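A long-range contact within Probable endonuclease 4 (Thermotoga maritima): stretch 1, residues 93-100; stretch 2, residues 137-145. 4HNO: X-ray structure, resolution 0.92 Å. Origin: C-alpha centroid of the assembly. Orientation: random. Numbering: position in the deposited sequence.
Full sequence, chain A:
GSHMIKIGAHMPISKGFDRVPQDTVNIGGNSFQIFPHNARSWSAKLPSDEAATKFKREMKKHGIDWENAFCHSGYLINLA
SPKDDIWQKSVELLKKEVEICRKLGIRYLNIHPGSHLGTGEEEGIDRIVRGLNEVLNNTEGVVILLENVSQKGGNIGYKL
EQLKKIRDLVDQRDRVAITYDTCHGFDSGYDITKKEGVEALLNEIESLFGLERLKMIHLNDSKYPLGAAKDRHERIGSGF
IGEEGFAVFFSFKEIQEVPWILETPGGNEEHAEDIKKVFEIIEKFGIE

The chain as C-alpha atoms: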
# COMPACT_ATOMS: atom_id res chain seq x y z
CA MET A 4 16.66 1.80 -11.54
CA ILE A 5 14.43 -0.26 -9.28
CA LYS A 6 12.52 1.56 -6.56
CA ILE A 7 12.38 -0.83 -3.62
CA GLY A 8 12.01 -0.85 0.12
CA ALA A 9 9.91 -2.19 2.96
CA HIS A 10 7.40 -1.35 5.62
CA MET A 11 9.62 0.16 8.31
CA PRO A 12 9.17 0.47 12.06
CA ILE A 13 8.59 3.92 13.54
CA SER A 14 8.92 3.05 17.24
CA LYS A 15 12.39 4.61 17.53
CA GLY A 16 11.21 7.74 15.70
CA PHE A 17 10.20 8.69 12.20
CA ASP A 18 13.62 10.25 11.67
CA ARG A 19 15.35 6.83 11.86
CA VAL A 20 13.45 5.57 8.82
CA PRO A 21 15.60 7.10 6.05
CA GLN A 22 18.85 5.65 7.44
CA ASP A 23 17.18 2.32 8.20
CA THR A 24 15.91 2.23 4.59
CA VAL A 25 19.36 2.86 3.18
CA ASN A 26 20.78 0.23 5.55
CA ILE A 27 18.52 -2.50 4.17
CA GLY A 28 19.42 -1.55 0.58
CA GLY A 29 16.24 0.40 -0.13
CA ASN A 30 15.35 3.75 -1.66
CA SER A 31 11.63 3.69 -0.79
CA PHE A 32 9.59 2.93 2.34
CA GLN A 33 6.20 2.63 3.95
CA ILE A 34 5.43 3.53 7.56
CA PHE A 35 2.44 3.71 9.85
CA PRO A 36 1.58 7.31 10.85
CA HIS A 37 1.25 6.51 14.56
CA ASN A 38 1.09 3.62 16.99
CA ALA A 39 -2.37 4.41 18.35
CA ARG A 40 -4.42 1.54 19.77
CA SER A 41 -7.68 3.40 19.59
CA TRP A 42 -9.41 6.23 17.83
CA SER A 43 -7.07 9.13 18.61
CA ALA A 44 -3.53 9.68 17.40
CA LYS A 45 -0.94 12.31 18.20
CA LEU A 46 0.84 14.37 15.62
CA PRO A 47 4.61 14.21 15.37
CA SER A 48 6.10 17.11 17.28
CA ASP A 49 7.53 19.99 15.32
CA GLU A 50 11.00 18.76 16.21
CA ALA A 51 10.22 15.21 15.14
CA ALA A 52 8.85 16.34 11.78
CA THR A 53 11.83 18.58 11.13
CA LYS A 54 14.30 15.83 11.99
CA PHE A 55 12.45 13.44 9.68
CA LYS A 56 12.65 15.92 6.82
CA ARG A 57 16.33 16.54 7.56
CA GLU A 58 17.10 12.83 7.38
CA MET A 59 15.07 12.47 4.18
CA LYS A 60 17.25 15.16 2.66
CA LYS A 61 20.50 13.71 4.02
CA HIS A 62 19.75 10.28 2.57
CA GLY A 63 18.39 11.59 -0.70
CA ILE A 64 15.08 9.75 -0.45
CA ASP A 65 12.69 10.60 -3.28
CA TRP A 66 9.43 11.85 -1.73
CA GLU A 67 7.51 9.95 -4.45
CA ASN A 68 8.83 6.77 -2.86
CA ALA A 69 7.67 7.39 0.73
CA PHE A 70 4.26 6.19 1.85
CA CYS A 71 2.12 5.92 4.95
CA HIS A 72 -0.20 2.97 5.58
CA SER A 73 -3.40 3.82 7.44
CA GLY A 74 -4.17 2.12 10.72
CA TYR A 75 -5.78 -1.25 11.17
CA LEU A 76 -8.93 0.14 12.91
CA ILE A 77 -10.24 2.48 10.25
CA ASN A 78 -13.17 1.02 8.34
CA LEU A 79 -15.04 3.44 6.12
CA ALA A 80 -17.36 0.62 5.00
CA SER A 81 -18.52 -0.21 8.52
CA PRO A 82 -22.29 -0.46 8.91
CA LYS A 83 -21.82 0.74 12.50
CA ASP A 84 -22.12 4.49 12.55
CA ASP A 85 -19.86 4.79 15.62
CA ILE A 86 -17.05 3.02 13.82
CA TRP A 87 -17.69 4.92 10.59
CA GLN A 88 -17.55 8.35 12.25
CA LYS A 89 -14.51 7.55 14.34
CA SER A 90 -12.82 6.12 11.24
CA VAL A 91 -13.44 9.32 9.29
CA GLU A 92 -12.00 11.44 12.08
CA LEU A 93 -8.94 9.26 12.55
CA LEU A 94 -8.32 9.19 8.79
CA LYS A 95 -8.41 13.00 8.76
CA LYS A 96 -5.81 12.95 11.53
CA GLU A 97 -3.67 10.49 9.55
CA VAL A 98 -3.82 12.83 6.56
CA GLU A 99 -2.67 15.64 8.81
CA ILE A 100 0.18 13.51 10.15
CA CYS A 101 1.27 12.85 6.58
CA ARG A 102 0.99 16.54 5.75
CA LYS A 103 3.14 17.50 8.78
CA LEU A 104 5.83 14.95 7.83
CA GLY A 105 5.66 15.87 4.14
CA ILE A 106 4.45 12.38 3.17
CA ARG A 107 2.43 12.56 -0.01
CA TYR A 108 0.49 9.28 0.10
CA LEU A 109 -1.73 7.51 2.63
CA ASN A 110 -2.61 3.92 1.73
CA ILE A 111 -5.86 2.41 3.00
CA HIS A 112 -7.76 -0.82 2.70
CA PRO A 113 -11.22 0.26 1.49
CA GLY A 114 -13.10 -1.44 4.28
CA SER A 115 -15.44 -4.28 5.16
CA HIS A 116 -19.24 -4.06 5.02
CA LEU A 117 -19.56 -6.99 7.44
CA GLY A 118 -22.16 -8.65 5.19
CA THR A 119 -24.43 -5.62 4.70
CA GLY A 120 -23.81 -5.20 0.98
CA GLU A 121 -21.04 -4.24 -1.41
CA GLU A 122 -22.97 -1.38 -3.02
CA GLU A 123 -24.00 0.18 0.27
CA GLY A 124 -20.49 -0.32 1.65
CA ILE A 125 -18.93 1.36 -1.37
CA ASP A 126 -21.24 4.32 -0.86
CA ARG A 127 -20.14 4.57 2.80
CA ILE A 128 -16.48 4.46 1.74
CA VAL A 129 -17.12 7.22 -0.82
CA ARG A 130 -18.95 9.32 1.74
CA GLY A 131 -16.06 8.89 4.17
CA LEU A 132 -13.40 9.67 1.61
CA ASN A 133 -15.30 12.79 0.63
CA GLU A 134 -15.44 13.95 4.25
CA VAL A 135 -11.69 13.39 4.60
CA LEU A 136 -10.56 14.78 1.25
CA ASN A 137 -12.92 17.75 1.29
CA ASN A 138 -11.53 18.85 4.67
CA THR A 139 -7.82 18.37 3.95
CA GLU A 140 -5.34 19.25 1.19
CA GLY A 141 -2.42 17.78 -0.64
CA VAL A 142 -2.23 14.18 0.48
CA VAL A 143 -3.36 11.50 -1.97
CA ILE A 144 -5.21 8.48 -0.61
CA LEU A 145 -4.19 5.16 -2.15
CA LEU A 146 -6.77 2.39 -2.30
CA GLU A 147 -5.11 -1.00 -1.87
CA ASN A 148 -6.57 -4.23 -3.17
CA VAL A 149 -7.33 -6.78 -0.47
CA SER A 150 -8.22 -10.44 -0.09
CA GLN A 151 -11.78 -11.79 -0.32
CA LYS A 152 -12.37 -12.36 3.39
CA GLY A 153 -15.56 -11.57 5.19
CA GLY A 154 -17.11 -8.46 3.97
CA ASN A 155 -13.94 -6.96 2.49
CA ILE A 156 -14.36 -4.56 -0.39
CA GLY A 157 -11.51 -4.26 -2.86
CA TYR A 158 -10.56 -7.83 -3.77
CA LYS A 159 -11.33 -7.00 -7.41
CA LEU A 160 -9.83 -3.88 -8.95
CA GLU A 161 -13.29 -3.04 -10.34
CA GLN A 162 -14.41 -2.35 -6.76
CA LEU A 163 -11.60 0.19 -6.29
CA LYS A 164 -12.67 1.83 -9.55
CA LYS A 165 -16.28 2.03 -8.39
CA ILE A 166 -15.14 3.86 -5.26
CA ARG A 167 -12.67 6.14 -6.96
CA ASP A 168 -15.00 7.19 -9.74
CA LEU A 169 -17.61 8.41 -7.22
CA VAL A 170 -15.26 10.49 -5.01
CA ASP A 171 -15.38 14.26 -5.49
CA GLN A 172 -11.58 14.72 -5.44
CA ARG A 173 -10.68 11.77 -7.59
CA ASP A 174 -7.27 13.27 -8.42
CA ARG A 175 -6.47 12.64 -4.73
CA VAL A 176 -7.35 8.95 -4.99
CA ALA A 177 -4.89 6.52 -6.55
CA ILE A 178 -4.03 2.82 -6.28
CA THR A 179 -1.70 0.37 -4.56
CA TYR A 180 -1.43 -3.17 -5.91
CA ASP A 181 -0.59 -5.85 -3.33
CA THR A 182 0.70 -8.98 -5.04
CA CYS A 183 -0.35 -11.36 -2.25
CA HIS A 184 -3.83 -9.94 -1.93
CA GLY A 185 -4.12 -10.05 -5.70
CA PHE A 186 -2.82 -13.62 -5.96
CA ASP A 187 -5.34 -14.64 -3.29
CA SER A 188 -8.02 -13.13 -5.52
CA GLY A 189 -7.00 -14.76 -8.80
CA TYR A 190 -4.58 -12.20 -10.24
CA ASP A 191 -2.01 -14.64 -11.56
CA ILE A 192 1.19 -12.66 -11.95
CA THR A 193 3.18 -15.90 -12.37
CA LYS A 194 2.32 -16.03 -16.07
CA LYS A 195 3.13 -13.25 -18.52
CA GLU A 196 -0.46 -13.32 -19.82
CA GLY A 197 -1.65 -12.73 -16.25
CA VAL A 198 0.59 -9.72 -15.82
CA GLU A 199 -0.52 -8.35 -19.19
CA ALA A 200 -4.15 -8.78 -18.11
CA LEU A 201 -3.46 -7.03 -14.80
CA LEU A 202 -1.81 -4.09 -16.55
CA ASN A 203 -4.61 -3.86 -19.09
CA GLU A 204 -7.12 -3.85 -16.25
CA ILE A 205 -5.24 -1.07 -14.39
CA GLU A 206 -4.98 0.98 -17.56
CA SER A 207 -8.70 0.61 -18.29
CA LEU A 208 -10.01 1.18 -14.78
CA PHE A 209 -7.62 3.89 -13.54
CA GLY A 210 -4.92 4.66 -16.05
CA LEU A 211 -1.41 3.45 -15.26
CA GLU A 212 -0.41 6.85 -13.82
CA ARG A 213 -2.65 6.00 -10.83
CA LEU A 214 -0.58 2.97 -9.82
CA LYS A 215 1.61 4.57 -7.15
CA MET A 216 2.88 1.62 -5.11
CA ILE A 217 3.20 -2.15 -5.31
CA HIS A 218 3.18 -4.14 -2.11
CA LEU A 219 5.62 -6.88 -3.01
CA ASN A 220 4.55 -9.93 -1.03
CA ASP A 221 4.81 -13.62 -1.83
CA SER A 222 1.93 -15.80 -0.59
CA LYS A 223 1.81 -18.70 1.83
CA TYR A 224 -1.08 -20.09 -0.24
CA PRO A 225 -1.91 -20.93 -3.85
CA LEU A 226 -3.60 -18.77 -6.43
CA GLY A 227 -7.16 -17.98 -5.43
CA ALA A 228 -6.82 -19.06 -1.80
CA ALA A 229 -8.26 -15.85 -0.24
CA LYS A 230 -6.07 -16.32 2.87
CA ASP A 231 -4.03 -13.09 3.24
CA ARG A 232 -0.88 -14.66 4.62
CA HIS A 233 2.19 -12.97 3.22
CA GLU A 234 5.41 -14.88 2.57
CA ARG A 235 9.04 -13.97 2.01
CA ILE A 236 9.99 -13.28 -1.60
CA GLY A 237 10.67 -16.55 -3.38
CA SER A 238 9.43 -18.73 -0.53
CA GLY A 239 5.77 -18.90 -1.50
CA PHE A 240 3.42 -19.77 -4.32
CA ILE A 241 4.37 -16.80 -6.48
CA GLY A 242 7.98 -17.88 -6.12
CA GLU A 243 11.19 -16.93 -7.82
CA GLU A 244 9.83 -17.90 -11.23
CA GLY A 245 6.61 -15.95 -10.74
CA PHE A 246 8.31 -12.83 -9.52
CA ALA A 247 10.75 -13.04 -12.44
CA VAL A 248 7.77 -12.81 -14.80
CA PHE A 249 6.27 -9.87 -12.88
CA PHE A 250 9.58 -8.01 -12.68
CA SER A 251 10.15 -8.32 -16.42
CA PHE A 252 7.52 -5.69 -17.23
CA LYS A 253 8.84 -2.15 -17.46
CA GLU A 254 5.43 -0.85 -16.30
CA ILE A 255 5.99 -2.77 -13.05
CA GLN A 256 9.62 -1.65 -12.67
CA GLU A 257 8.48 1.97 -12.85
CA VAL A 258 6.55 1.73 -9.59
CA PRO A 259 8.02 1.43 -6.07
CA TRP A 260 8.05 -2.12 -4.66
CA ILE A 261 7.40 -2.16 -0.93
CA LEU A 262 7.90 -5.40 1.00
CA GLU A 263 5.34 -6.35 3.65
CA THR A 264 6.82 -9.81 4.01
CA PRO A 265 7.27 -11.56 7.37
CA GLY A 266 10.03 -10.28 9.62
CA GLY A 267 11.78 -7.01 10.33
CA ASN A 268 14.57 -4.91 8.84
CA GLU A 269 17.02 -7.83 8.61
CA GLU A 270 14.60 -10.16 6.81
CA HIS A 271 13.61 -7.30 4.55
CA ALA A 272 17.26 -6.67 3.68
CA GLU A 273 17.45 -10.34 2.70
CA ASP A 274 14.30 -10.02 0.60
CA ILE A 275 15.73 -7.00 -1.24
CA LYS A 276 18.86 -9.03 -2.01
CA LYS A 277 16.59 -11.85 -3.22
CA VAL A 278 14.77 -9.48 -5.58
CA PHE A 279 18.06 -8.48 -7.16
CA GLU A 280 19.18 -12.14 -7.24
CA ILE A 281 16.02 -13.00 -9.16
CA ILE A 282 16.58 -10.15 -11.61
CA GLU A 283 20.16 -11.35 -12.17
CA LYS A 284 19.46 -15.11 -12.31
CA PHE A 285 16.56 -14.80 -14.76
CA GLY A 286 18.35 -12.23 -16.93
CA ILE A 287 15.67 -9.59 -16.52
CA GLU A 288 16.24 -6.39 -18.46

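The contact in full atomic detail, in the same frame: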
# COMPACT_ATOMS: atom_id res chain seq x y z
N LEU A 93 -10.31 9.72 12.44
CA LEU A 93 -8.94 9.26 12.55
C LEU A 93 -8.23 9.34 11.20
O LEU A 93 -7.06 9.67 11.14
CB LEU A 93 -8.86 7.85 13.15
CG LEU A 93 -7.44 7.33 13.39
CD1 LEU A 93 -6.64 8.24 14.28
CD2 LEU A 93 -7.51 5.92 13.95
N LEU A 94 -8.95 9.06 10.11
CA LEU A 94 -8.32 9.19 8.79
C LEU A 94 -7.95 10.64 8.50
O LEU A 94 -6.89 10.89 7.93
CB LEU A 94 -9.24 8.59 7.74
CG LEU A 94 -8.62 8.40 6.36
CD1 LEU A 94 -7.40 7.55 6.38
CD2 LEU A 94 -9.65 7.80 5.41
N LYS A 95 -8.79 11.60 8.90
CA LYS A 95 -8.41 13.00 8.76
C LYS A 95 -7.12 13.28 9.52
O LYS A 95 -6.24 13.97 9.02
CB LYS A 95 -9.50 13.94 9.27
CG LYS A 95 -10.77 14.06 8.46
CD LYS A 95 -11.84 14.90 9.18
CE LYS A 95 -13.14 14.92 8.44
NZ LYS A 95 -14.19 15.57 9.26
N LYS A 96 -7.03 12.78 10.75
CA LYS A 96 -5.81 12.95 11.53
C LYS A 96 -4.60 12.30 10.83
O LYS A 96 -3.54 12.89 10.78
CB LYS A 96 -6.01 12.40 12.94
CG LYS A 96 -4.74 12.23 13.76
CD LYS A 96 -3.85 13.45 13.94
CE LYS A 96 -4.50 14.62 14.64
NZ LYS A 96 -4.94 14.24 16.01
N GLU A 97 -4.79 11.10 10.27
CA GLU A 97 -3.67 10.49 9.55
C GLU A 97 -3.24 11.33 8.36
O GLU A 97 -2.04 11.43 8.09
CB GLU A 97 -4.06 9.08 9.11
CG GLU A 97 -4.21 8.11 10.26
CD GLU A 97 -4.52 6.68 9.76
OE1 GLU A 97 -4.31 5.73 10.52
OE2 GLU A 97 -4.99 6.57 8.60
N VAL A 98 -4.18 11.92 7.64
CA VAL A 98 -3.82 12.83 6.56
C VAL A 98 -2.99 13.99 7.10
O VAL A 98 -2.00 14.39 6.50
CB VAL A 98 -5.08 13.32 5.81
CG1 VAL A 98 -4.74 14.50 4.90
CG2 VAL A 98 -5.69 12.18 5.01
N GLU A 99 -3.40 14.54 8.24
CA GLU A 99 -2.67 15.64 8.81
C GLU A 99 -1.29 15.23 9.32
O GLU A 99 -0.35 16.04 9.24
CB GLU A 99 -3.53 16.35 9.83
CG GLU A 99 -4.74 17.06 9.13
CD GLU A 99 -4.31 18.13 8.07
OE1 GLU A 99 -3.51 19.03 8.43
OE2 GLU A 99 -4.73 18.08 6.90
N ILE A 100 -1.13 14.01 9.81
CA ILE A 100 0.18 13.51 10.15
C ILE A 100 1.06 13.46 8.90
O ILE A 100 2.21 13.91 8.91
CB ILE A 100 0.09 12.11 10.81
CG1 ILE A 100 -0.54 12.20 12.20
CG2 ILE A 100 1.46 11.46 10.87
CD1 ILE A 100 -1.04 10.90 12.77
N ASN A 137 -12.36 16.42 1.40
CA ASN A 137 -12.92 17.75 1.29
C ASN A 137 -12.62 18.63 2.49
O ASN A 137 -13.00 19.80 2.49
CB ASN A 137 -14.44 17.70 1.04
CG ASN A 137 -14.82 17.12 -0.32
OD1 ASN A 137 -14.04 17.11 -1.28
ND2 ASN A 137 -16.05 16.67 -0.43
N ASN A 138 -11.92 18.10 3.49
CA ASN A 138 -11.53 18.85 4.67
C ASN A 138 -10.03 18.81 4.92
O ASN A 138 -9.57 19.16 6.00
CB ASN A 138 -12.31 18.37 5.89
CG ASN A 138 -13.74 18.79 5.83
OD1 ASN A 138 -14.05 19.97 6.01
ND2 ASN A 138 -14.62 17.87 5.54
N THR A 139 -9.27 18.41 3.89
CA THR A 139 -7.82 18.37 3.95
C THR A 139 -7.29 18.80 2.57
O THR A 139 -8.05 18.90 1.61
CB THR A 139 -7.30 16.97 4.26
OG1 THR A 139 -7.72 16.06 3.25
CG2 THR A 139 -7.72 16.48 5.64
N GLU A 140 -5.99 18.99 2.48
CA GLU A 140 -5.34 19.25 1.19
C GLU A 140 -4.08 18.43 1.03
O GLU A 140 -3.45 18.03 1.98
CB GLU A 140 -4.99 20.74 1.01
CG GLU A 140 -6.19 21.67 1.04
CD GLU A 140 -7.18 21.46 -0.09
OE1 GLU A 140 -6.84 20.85 -1.13
OE2 GLU A 140 -8.33 21.95 0.04
N GLY A 141 -3.74 18.20 -0.24
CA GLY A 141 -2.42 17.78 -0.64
C GLY A 141 -2.30 16.27 -0.75
O GLY A 141 -2.02 15.69 -1.80
N VAL A 142 -2.49 15.59 0.37
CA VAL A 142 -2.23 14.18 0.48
C VAL A 142 -3.18 13.42 -0.44
O VAL A 142 -4.37 13.73 -0.52
CB VAL A 142 -2.40 13.72 1.95
CG1 VAL A 142 -2.25 12.21 2.09
CG2 VAL A 142 -1.39 14.42 2.85
N VAL A 143 -2.63 12.42 -1.11
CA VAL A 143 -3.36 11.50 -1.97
C VAL A 143 -3.60 10.21 -1.21
O VAL A 143 -2.67 9.65 -0.63
CB VAL A 143 -2.54 11.25 -3.25
CG1 VAL A 143 -3.14 10.13 -4.10
CG2 VAL A 143 -2.41 12.54 -4.06
N ILE A 144 -4.85 9.76 -1.21
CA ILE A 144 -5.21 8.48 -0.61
C ILE A 144 -5.05 7.39 -1.66
O ILE A 144 -5.56 7.52 -2.78
CB ILE A 144 -6.62 8.53 -0.03
CG1 ILE A 144 -6.60 9.50 1.17
CG2 ILE A 144 -7.08 7.14 0.38
CD1 ILE A 144 -7.91 9.77 1.83
N LEU A 145 -4.34 6.33 -1.29
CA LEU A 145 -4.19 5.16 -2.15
C LEU A 145 -5.15 4.09 -1.66
O LEU A 145 -5.15 3.75 -0.48
CB LEU A 145 -2.76 4.63 -2.11
CG LEU A 145 -1.69 5.66 -2.46
CD1 LEU A 145 -0.30 5.04 -2.39
CD2 LEU A 145 -1.94 6.26 -3.83
O HOH W 1 -4.75 19.79 4.97

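Residues 93–100 lie within a longer α-helix, whose regular i to i−4 pattern is represented by E97 N to L93 O (2.8 Å) and V98 N to L94 O (2.9 Å). The second stretch begins as loop and enters a β-strand at V143. Before the strand, G141 adopts a positive phi of 93°, a conformation that favours glycine, and a weak hydrogen bond runs from V142 N to E140 O (3.1 Å). By CA position the stretches pair at two points, K95 CA to T139 CA at 7.2 Å and V98 CA to V142 CA at 6.4 Å. No direct hydrogen bond links the stretches, so the 362 Å² of buried surface reflects mainly van der Waals packing.

V98 is the centre of this packing. Its CA-to-CB bond points toward the second stretch, and its CG1 methyl lies 3.6 Å from T139 CB and 3.8 Å from V142 CB, so one branch touches both residues. V142 also packs against the helix backbone, with its CG2 3.7 Å from V98 O. One helical turn earlier, L94 CD2 approaches I144 CD1 at 4.4 Å, a looser apolar contact that extends the buried surface to the strand. On the strand, the CA-to-CB bond of I144 points toward the helix and that of V143 away, as expected from β alternation.

Around this apolar pairing, the polar residues contribute both aliphatic contacts and a water bridge. The CA-to-CB bond of K95 runs sideways to the second stretch, but the extended chain (chi2 to chi4 all t) brings CE to 4.4 Å from N138 CB. T139, whose CA-to-CB bond points toward the helix, brings its CG2 to 3.6 Å from E99 OE2, a contact without a hydrogen bond. The carboxylate instead reaches the loop through water: water 1 donates to E99 OE2 at 2.6 Å and its oxygen accepts from E140 N at 2.9 Å. This bridge engages the E140 backbone while its CA-to-CB bond points away from the helix.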